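Local atomic coordinates of Non-atp dependent l-selective hydantoinase (Arthrobacter aurescens, PDB entry 1GKR), a protein that hydrolyses the cyclic amide ring of hydantoins, preferring aryl-substituted ones, with two zinc ions per subunit and a stereoselectivity that depends on the substrate. Residues A[99-104]-A[156-161]. Residues are numbered along the deposited sequence; the frame is centred on the assembly and turned at random.
Sequences PTTTLD and GMFDAV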
ATOM      1  N   PRO A  99     -12.012 -32.005 -26.350  1.00 18.88           N
ATOM      2  CA  PRO A  99     -11.912 -31.116 -25.192  1.00 18.27           C
ATOM      3  C   PRO A  99     -13.056 -31.370 -24.238  1.00 17.93           C
ATOM      4  O   PRO A  99     -14.187 -31.538 -24.677  1.00 18.86           O
ATOM      5  CB  PRO A  99     -12.025 -29.728 -25.810  1.00 17.73           C
ATOM      6  CG  PRO A  99     -11.556 -29.928 -27.195  1.00 19.45           C
ATOM      7  CD  PRO A  99     -12.202 -31.220 -27.574  1.00 18.91           C
ATOM      8  N   THR A 100     -12.777 -31.387 -22.940  1.00 17.40           N
ATOM      9  CA  THR A 100     -13.847 -31.606 -21.981  1.00 17.57           C
ATOM     10  C   THR A 100     -14.579 -30.277 -21.764  1.00 17.68           C
ATOM     11  O   THR A 100     -14.556 -29.715 -20.676  1.00 18.84           O
ATOM     12  CB  THR A 100     -13.303 -32.126 -20.644  1.00 14.81           C
ATOM     13  OG1 THR A 100     -12.331 -33.153 -20.883  1.00 13.28           O
ATOM     14  CG2 THR A 100     -14.440 -32.708 -19.820  1.00 12.80           C
ATOM     15  N   THR A 101     -15.230 -29.789 -22.818  1.00 16.13           N
ATOM     16  CA  THR A 101     -15.954 -28.525 -22.774  1.00 16.98           C
ATOM     17  C   THR A 101     -17.441 -28.699 -23.017  1.00 18.37           C
ATOM     18  O   THR A 101     -18.157 -27.721 -23.258  1.00 18.89           O
ATOM     19  CB  THR A 101     -15.436 -27.584 -23.837  1.00 15.70           C
ATOM     20  OG1 THR A 101     -15.414 -28.282 -25.084  1.00 19.10           O
ATOM     21  CG2 THR A 101     -14.039 -27.104 -23.500  1.00 11.82           C
ATOM     22  N   THR A 102     -17.900 -29.941 -22.924  1.00 19.58           N
ATOM     23  CA  THR A 102     -19.296 -30.284 -23.154  1.00 20.18           C
ATOM     24  C   THR A 102     -19.812 -31.304 -22.168  1.00 21.41           C
ATOM     25  O   THR A 102     -19.050 -32.134 -21.683  1.00 24.42           O
ATOM     26  CB  THR A 102     -19.445 -30.889 -24.519  1.00 22.25           C
ATOM     27  OG1 THR A 102     -19.334 -29.853 -25.492  1.00 21.98           O
ATOM     28  CG2 THR A 102     -20.775 -31.602 -24.644  1.00 26.66           C
ATOM     29  N   LEU A 103     -21.111 -31.272 -21.891  1.00 22.27           N
ATOM     30  CA  LEU A 103     -21.679 -32.240 -20.967  1.00 20.71           C
ATOM     31  C   LEU A 103     -21.377 -33.650 -21.456  1.00 22.12           C
ATOM     32  O   LEU A 103     -21.016 -34.525 -20.662  1.00 22.48           O
ATOM     33  CB  LEU A 103     -23.190 -32.058 -20.836  1.00 19.77           C
ATOM     34  CG  LEU A 103     -23.829 -33.098 -19.905  1.00 19.06           C
ATOM     35  CD1 LEU A 103     -23.144 -33.102 -18.540  1.00 19.98           C
ATOM     36  CD2 LEU A 103     -25.289 -32.789 -19.742  1.00 20.58           C
ATOM     37  N   ASP A 104     -21.519 -33.859 -22.764  1.00 23.66           N
ATOM     38  CA  ASP A 104     -21.257 -35.161 -23.366  1.00 26.13           C
ATOM     39  C   ASP A 104     -19.816 -35.554 -23.181  1.00 25.29           C
ATOM     40  O   ASP A 104     -19.528 -36.633 -22.683  1.00 28.40           O
ATOM     41  CB  ASP A 104     -21.558 -35.165 -24.867  1.00 32.75           C
ATOM     42  CG  ASP A 104     -23.038 -35.025 -25.165  1.00 43.01           C
ATOM     43  OD1 ASP A 104     -23.842 -35.740 -24.525  1.00 48.69           O
ATOM     44  OD2 ASP A 104     -23.403 -34.207 -26.038  1.00 48.20           O
ATOM     45  N   GLY A 156      -6.929 -24.304 -31.257  1.00 73.32           N
ATOM     46  CA  GLY A 156      -7.854 -25.164 -31.982  1.00 70.43           C
ATOM     47  C   GLY A 156      -8.521 -26.162 -31.041  1.00 68.14           C
ATOM     48  O   GLY A 156      -9.747 -26.322 -31.041  1.00 68.74           O
ATOM     49  N   MET A 157      -7.695 -26.830 -30.238  1.00 64.00           N
ATOM     50  CA  MET A 157      -8.140 -27.813 -29.256  1.00 58.81           C
ATOM     51  C   MET A 157      -8.704 -27.087 -28.013  1.00 54.95           C
ATOM     52  O   MET A 157      -9.876 -27.255 -27.663  1.00 55.06           O
ATOM     53  CB  MET A 157      -6.953 -28.709 -28.890  1.00 59.06           C
ATOM     54  CG  MET A 157      -7.255 -29.815 -27.913  1.00 60.04           C
ATOM     55  SD  MET A 157      -6.022 -31.124 -28.055  1.00 62.88           S
ATOM     56  CE  MET A 157      -4.866 -30.704 -26.732  1.00 61.82           C
ATOM     57  N   PHE A 158      -7.876 -26.276 -27.355  1.00 47.85           N
ATOM     58  CA  PHE A 158      -8.319 -25.515 -26.189  1.00 37.97           C
ATOM     59  C   PHE A 158      -7.892 -24.062 -26.406  1.00 34.56           C
ATOM     60  O   PHE A 158      -6.696 -23.761 -26.419  1.00 35.07           O
ATOM     61  CB  PHE A 158      -7.673 -26.062 -24.918  1.00 32.08           C
ATOM     62  CG  PHE A 158      -8.536 -25.921 -23.700  1.00 28.26           C
ATOM     63  CD1 PHE A 158      -9.451 -26.916 -23.361  1.00 26.35           C
ATOM     64  CD2 PHE A 158      -8.460 -24.786 -22.900  1.00 24.40           C
ATOM     65  CE1 PHE A 158     -10.277 -26.782 -22.245  1.00 23.02           C
ATOM     66  CE2 PHE A 158      -9.284 -24.645 -21.782  1.00 22.08           C
ATOM     67  CZ  PHE A 158     -10.194 -25.648 -21.456  1.00 19.74           C
ATOM     68  N   ASP A 159      -8.857 -23.158 -26.571  1.00 31.58           N
ATOM     69  CA  ASP A 159      -8.516 -21.755 -26.824  1.00 30.78           C
ATOM     70  C   ASP A 159      -8.535 -20.842 -25.615  1.00 26.52           C
ATOM     71  O   ASP A 159      -9.220 -21.097 -24.622  1.00 24.53           O
ATOM     72  CB  ASP A 159      -9.451 -21.134 -27.866  1.00 36.31           C
ATOM     73  CG  ASP A 159      -9.751 -22.063 -29.009  1.00 40.03           C
ATOM     74  OD1 ASP A 159     -10.655 -22.923 -28.859  1.00 43.89           O
ATOM     75  OD2 ASP A 159      -9.074 -21.933 -30.049  1.00 41.56           O
ATOM     76  N   ALA A 160      -7.781 -19.757 -25.718  1.00 20.08           N
ATOM     77  CA  ALA A 160      -7.740 -18.784 -24.650  1.00 18.06           C
ATOM     78  C   ALA A 160      -9.009 -17.938 -24.750  1.00 17.55           C
ATOM     79  O   ALA A 160      -9.620 -17.845 -25.817  1.00 18.34           O
ATOM     80  CB  ALA A 160      -6.521 -17.914 -24.797  1.00 13.71           C
ATOM     81  N   VAL A 161      -9.415 -17.338 -23.638  1.00 16.34           N
ATOM     82  CA  VAL A 161     -10.596 -16.482 -23.640  1.00 15.13           C
ATOM     83  C   VAL A 161     -10.166 -15.021 -23.554  1.00 15.25           C
ATOM     84  O   VAL A 161      -9.062 -14.712 -23.101  1.00 17.62           O
ATOM     85  CB  VAL A 161     -11.515 -16.787 -22.446  1.00 13.08           C
ATOM     86  CG1 VAL A 161     -12.193 -18.111 -22.643  1.00 11.25           C
ATOM     87  CG2 VAL A 161     -10.705 -16.814 -21.162  1.00 11.54           C
TER
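Pro-99 and Thr-101 meet Met-157 and Phe-158 in a small, mostly apolar contact between two loops of the TIM-barrel domain of this amidohydrolase, near the dinuclear zinc site. Residues 99-102 end the loop that joins strand 87-92 to helix 103-116, while 156-161 belong to the loop ahead of helix 163-176. No hydrogen bond crosses the contact, which buries about 147 Å² over both sides.

Pro-99 turns its CB toward the 156-161 loop, and its ring CG lies 3.2 Å from the backbone O of Met-157 and 4.4 Å from the CG of that methionine. Proline suits this place because its compact ring carbons offer an apolar surface to both the carbonyl and the methylene chain of Met-157. That chain extends with CG anti to the backbone N (chi1 -178°), and its unbranched methylene part, not the sulfur, lies against the proline ring.

Beyond Pro-99 the chain bends through an inverse gamma turn centred on Thr-100, closed by a weak bond of 2.8 Å from Thr-101 N to Pro-99 O. The turn leads to Thr-101, whose carbonyl O accepts a hydrogen bond from Asn-131 ND2.

Phe-158 is buried, and its ring also packs on Ile-95 and Met-149. Its side chain comes within about 8 Å of those of the zinc ligands His-62 and His-183, and the large apolar ring probably forms part of the surroundings of the metal centre. Threonine at position 101 offers that ring a methyl group: with CG2 anti to the carbonyl carbon and beside the backbone N (chi1 50°, measured to OG1), the methyl meets the ring obliquely, 4.0 Å from Phe-158 CE1.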